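Local structure of A-type ATP synthase subunit F (Archaeoglobus fulgidus, 2I4R) at residues I29-E34 and L49-V54; T36-I41 and L64-P69. The protein is subunit F of an A-type ATP synthase, the rotary membrane enzyme predicted to make ATP from ADP in the presence of a proton gradient. One frame throughout, in Å; residues are numbered along the deposited sequence.

Contact 1: I29-E34 and L49-V54; sequences ISDIYE and LKRDDV
D31 and R51 meet head-on, with the carboxylate and the guanidinium nearly coplanar, their planes 20° apart. R51 grips D31 end-on: NH1 reaches OD2 at 2.7 Å and NH2 reaches OD1 at 2.8 Å, each bond using the syn lone pair of its oxygen, so the carboxylate cannot easily turn. Arginine suits the place because its in-plane N-H groups serve several acceptors. R51 NH1 also gives a nearly straight bond to Y33 OH (3.2 Å), while the tyrosine ring is inclined 40° to the guanidinium. On another edge, R51 NE bonds to D53 OD1 at 2.8 Å, and NH2 adds a weak bond to the same oxygen. A bend at chi3 (47°) turns the guanidinium so that these acceptors lie round it, while V54 CG2 lies above one face, displaced toward its rim. The shared positive charge probably offsets repulsion between D31 and D53, whose OD1 atoms lie 5.5 Å apart. The Y33 side chain also touches A44 and D47 of helix 38-50. This D31-R51-D53 salt-bridge network ties segment 29-34, with Y33 on strand 32-34, to the turn after helix 38-50, within the beta-alpha-beta crossover 32-34, 38-50, 54-60, which steps past strand 11-16.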
# COMPACT_ATOMS: atom_id res chain seq x y z
N ILE B 29 13.30 -9.64 -0.09
CA ILE B 29 11.96 -10.06 -0.53
C ILE B 29 12.07 -10.77 -1.89
O ILE B 29 12.04 -10.12 -2.94
CB ILE B 29 11.03 -8.85 -0.65
CG1 ILE B 29 10.99 -8.10 0.70
CG2 ILE B 29 9.64 -9.30 -1.09
CD1 ILE B 29 10.20 -6.79 0.70
N SER B 30 12.17 -12.09 -1.87
CA SER B 30 12.35 -12.88 -3.09
C SER B 30 11.10 -13.33 -3.81
O SER B 30 11.20 -14.05 -4.81
CB SER B 30 13.20 -14.12 -2.79
OG SER B 30 12.63 -14.88 -1.73
N ASP B 31 9.94 -12.92 -3.33
CA ASP B 31 8.69 -13.32 -3.97
C ASP B 31 8.21 -12.20 -4.89
O ASP B 31 7.06 -11.77 -4.82
CB ASP B 31 7.65 -13.62 -2.88
CG ASP B 31 6.58 -14.58 -3.36
OD1 ASP B 31 5.89 -15.16 -2.50
OD2 ASP B 31 6.43 -14.74 -4.59
N ILE B 32 9.10 -11.75 -5.77
CA ILE B 32 8.78 -10.66 -6.67
C ILE B 32 8.47 -11.05 -8.13
O ILE B 32 9.04 -12.01 -8.66
CB ILE B 32 9.91 -9.57 -6.59
CG1 ILE B 32 9.95 -8.72 -7.87
CG2 ILE B 32 11.24 -10.22 -6.29
CD1 ILE B 32 10.67 -9.33 -9.04
N TYR B 33 7.56 -10.29 -8.75
CA TYR B 33 7.16 -10.48 -10.14
C TYR B 33 7.64 -9.29 -10.98
O TYR B 33 7.06 -8.21 -10.87
CB TYR B 33 5.64 -10.54 -10.26
CG TYR B 33 4.96 -11.80 -9.79
CD1 TYR B 33 4.65 -12.83 -10.70
CD2 TYR B 33 4.61 -11.98 -8.45
CE1 TYR B 33 4.00 -14.00 -10.27
CE2 TYR B 33 3.96 -13.14 -8.01
CZ TYR B 33 3.67 -14.14 -8.92
OH TYR B 33 3.08 -15.30 -8.48
N GLU B 34 8.67 -9.46 -11.80
CA GLU B 34 9.18 -8.37 -12.66
C GLU B 34 8.14 -8.10 -13.74
O GLU B 34 7.69 -9.01 -14.42
CB GLU B 34 10.50 -8.76 -13.32
CG GLU B 34 11.63 -9.05 -12.35
CD GLU B 34 12.28 -7.79 -11.82
OE1 GLU B 34 11.54 -6.89 -11.36
OE2 GLU B 34 13.53 -7.70 -11.86
N LEU B 49 -3.00 -14.46 -7.97
CA LEU B 49 -4.31 -14.82 -7.45
C LEU B 49 -4.53 -16.32 -7.49
O LEU B 49 -5.31 -16.85 -6.71
CB LEU B 49 -5.42 -14.10 -8.23
CG LEU B 49 -5.53 -12.60 -7.94
CD1 LEU B 49 -6.35 -11.91 -9.02
CD2 LEU B 49 -6.15 -12.39 -6.58
N LYS B 50 -3.85 -17.00 -8.40
CA LYS B 50 -3.99 -18.45 -8.51
C LYS B 50 -3.25 -19.12 -7.36
O LYS B 50 -3.55 -20.26 -7.01
CB LYS B 50 -3.44 -18.96 -9.84
CG LYS B 50 -4.27 -18.62 -11.06
CD LYS B 50 -4.15 -19.70 -12.13
CE LYS B 50 -2.72 -19.82 -12.68
NZ LYS B 50 -2.46 -21.16 -13.32
N ARG B 51 -2.29 -18.41 -6.78
CA ARG B 51 -1.50 -18.94 -5.67
C ARG B 51 -2.29 -19.08 -4.38
O ARG B 51 -3.30 -18.41 -4.17
CB ARG B 51 -0.26 -18.07 -5.45
CG ARG B 51 0.68 -18.13 -6.61
CD ARG B 51 1.86 -17.23 -6.43
NE ARG B 51 2.45 -17.38 -5.11
CZ ARG B 51 3.55 -16.75 -4.71
NH1 ARG B 51 4.18 -15.93 -5.54
NH2 ARG B 51 4.00 -16.93 -3.47
N ASP B 52 -1.81 -19.96 -3.51
CA ASP B 52 -2.48 -20.24 -2.24
C ASP B 52 -1.60 -19.85 -1.05
O ASP B 52 -2.03 -19.94 0.11
CB ASP B 52 -2.77 -21.72 -2.14
CG ASP B 52 -1.49 -22.53 -2.06
OD1 ASP B 52 -0.55 -22.20 -2.82
OD2 ASP B 52 -1.44 -23.47 -1.24
N ASP B 53 -0.37 -19.44 -1.34
CA ASP B 53 0.61 -19.08 -0.32
C ASP B 53 0.89 -17.59 -0.21
O ASP B 53 1.81 -17.19 0.51
CB ASP B 53 1.93 -19.79 -0.62
CG ASP B 53 2.35 -19.64 -2.08
OD1 ASP B 53 1.78 -18.79 -2.79
OD2 ASP B 53 3.27 -20.37 -2.52
N VAL B 54 0.14 -16.76 -0.93
CA VAL B 54 0.37 -15.33 -0.88
C VAL B 54 -0.58 -14.69 0.10
O VAL B 54 -1.77 -14.98 0.08
CB VAL B 54 0.16 -14.67 -2.22
CG1 VAL B 54 0.40 -13.18 -2.09
CG2 VAL B 54 1.11 -15.27 -3.23

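Contact 2: T36-I41 and L64-P69; sequences TSDEEI and LKKLPP
Charge pairing joins D38, in the first turn of helix 38-50, to K66, in the loop before helix 69-77. The two side chains cross at about a right angle, and K66 NZ comes to 2.8 Å from D38 OD1, approaching from above the carboxylate plane, 40° out of it. D38 OD2 lies alongside the K66 methylenes, 3.5 Å from K66 CD. An aspartate probably suits the partly positive N-terminal end of the helix, and a lysine suits the span because its long chain, extended beyond CG, carries the ammonium across to the helix start.

Apolar packing uses the same chain lower down. I41 has its CG1 anti to the carbonyl carbon (chi1 -57°), which sends CD1 against K66 CD at 3.5 Å; the buried isoleucine, also touched by V35 and Y63, thus meets the aliphatic part of the lysine while the charge goes to D38. With an alanine at K66, the D38 carboxylate is likely to lose its positive mate and the CD1 methyl of I41 the methylenes that cover it. The parallel sheet has strand order 2-1-3-4, as in CheY-like proteins, and the contact lies at the end where helix 38-50 begins and the chain enters helix 69-77; L67, against V42 and V45, carries the packing further along helix 38-50.

Hydrogen bonding within 36-41 fixes the helix start. S37 is the N-cap, and its N donates to E40 OE1 at 2.8 Å through the anti lone pair, one half of a capping box, although the serine side chain makes no capping bond to the backbone. The same oxygen also accepts from T36 OG1 and, from above the carboxylate plane, from S37 OG. Glutamate in the third helical position is long enough to fold back over these donors.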
# COMPACT_ATOMS: atom_id res chain seq x y z
N THR B 36 6.52 -5.16 -16.88
CA THR B 36 6.61 -3.98 -17.72
C THR B 36 5.40 -3.92 -18.66
O THR B 36 4.54 -3.03 -18.55
CB THR B 36 7.88 -4.04 -18.56
OG1 THR B 36 8.08 -5.39 -18.98
CG2 THR B 36 9.07 -3.58 -17.75
N SER B 37 5.33 -4.87 -19.58
CA SER B 37 4.24 -4.93 -20.53
C SER B 37 2.90 -4.99 -19.84
O SER B 37 2.73 -5.75 -18.89
CB SER B 37 4.41 -6.16 -21.41
OG SER B 37 5.74 -6.24 -21.89
N ASP B 38 1.95 -4.19 -20.33
CA ASP B 38 0.60 -4.16 -19.77
C ASP B 38 0.06 -5.57 -19.60
O ASP B 38 -0.62 -5.87 -18.61
CB ASP B 38 -0.33 -3.40 -20.70
CG ASP B 38 -0.47 -1.95 -20.31
OD1 ASP B 38 0.56 -1.29 -20.08
OD2 ASP B 38 -1.63 -1.48 -20.25
N GLU B 39 0.35 -6.43 -20.57
CA GLU B 39 -0.10 -7.82 -20.56
C GLU B 39 0.58 -8.59 -19.44
O GLU B 39 -0.02 -9.49 -18.84
CB GLU B 39 0.20 -8.47 -21.92
CG GLU B 39 -0.23 -9.94 -22.06
CD GLU B 39 -0.17 -10.43 -23.51
OE1 GLU B 39 0.25 -9.66 -24.40
OE2 GLU B 39 -0.55 -11.60 -23.75
N GLU B 40 1.83 -8.23 -19.16
CA GLU B 40 2.62 -8.87 -18.12
C GLU B 40 2.11 -8.50 -16.73
O GLU B 40 2.20 -9.29 -15.79
CB GLU B 40 4.08 -8.48 -18.24
CG GLU B 40 4.70 -8.86 -19.57
CD GLU B 40 6.18 -8.54 -19.64
OE1 GLU B 40 6.56 -7.35 -19.51
OE2 GLU B 40 6.97 -9.49 -19.83
N ILE B 41 1.58 -7.28 -16.61
CA ILE B 41 1.05 -6.81 -15.34
C ILE B 41 -0.16 -7.66 -14.99
O ILE B 41 -0.26 -8.22 -13.90
CB ILE B 41 0.58 -5.35 -15.44
CG1 ILE B 41 1.73 -4.45 -15.90
CG2 ILE B 41 0.04 -4.89 -14.10
CD1 ILE B 41 1.38 -2.97 -15.95
N LEU B 64 -4.14 -1.15 -11.26
CA LEU B 64 -5.52 -1.64 -11.28
C LEU B 64 -6.23 -1.23 -12.56
O LEU B 64 -6.93 -2.04 -13.18
CB LEU B 64 -6.31 -1.10 -10.09
CG LEU B 64 -5.95 -1.53 -8.67
CD1 LEU B 64 -4.74 -0.74 -8.20
CD2 LEU B 64 -7.14 -1.30 -7.74
N LYS B 65 -6.07 0.03 -12.95
CA LYS B 65 -6.70 0.56 -14.16
C LYS B 65 -6.44 -0.36 -15.34
O LYS B 65 -7.28 -0.50 -16.22
CB LYS B 65 -6.18 1.95 -14.46
N LYS B 66 -5.28 -0.99 -15.35
CA LYS B 66 -4.89 -1.87 -16.44
C LYS B 66 -5.51 -3.27 -16.36
O LYS B 66 -5.41 -4.06 -17.30
CB LYS B 66 -3.36 -1.98 -16.47
CG LYS B 66 -2.67 -0.63 -16.57
CD LYS B 66 -1.19 -0.79 -16.83
CE LYS B 66 -0.59 0.52 -17.31
NZ LYS B 66 0.82 0.32 -17.76
N LEU B 67 -6.15 -3.57 -15.24
CA LEU B 67 -6.76 -4.87 -15.03
C LEU B 67 -8.24 -4.92 -15.43
O LEU B 67 -9.04 -4.08 -15.00
CB LEU B 67 -6.64 -5.26 -13.55
CG LEU B 67 -5.23 -5.21 -12.94
CD1 LEU B 67 -5.32 -5.42 -11.45
CD2 LEU B 67 -4.34 -6.26 -13.58
N PRO B 68 -8.62 -5.91 -16.26
CA PRO B 68 -10.02 -6.03 -16.69
C PRO B 68 -11.01 -6.06 -15.53
O PRO B 68 -10.67 -6.48 -14.41
CB PRO B 68 -10.01 -7.32 -17.52
CG PRO B 68 -8.88 -8.10 -16.95
CD PRO B 68 -7.82 -7.03 -16.77
N PRO B 69 -12.25 -5.62 -15.77
CA PRO B 69 -13.30 -5.59 -14.76
C PRO B 69 -13.37 -6.83 -13.89
O PRO B 69 -13.55 -6.73 -12.68
CB PRO B 69 -14.57 -5.39 -15.58
CG PRO B 69 -14.07 -4.58 -16.75
CD PRO B 69 -12.79 -5.29 -17.10

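Overall arrangement
Contacts 1 and 2 lie with their centres about 16 Å apart, on opposite sides of the chain's centre, and both draw on helix 38-50: 36-41 holds its start and 49-54 its end. Their segments alternate along the chain, in the order 29-34, 36-41, 49-54, 64-69, so the two contacts cross in sequence. Contact 1 links the turn after the helix to segment 29-34, which leads into strand 32-34, next to strand 11-16 in the parallel sheet and outermost within this chain. Contact 2 links the helix start to the loop that follows strand 54-60 and leads to helix 69-77. The start of the helix and the residue just beyond its end are thus each tied by a salt bridge to a different part of the domain.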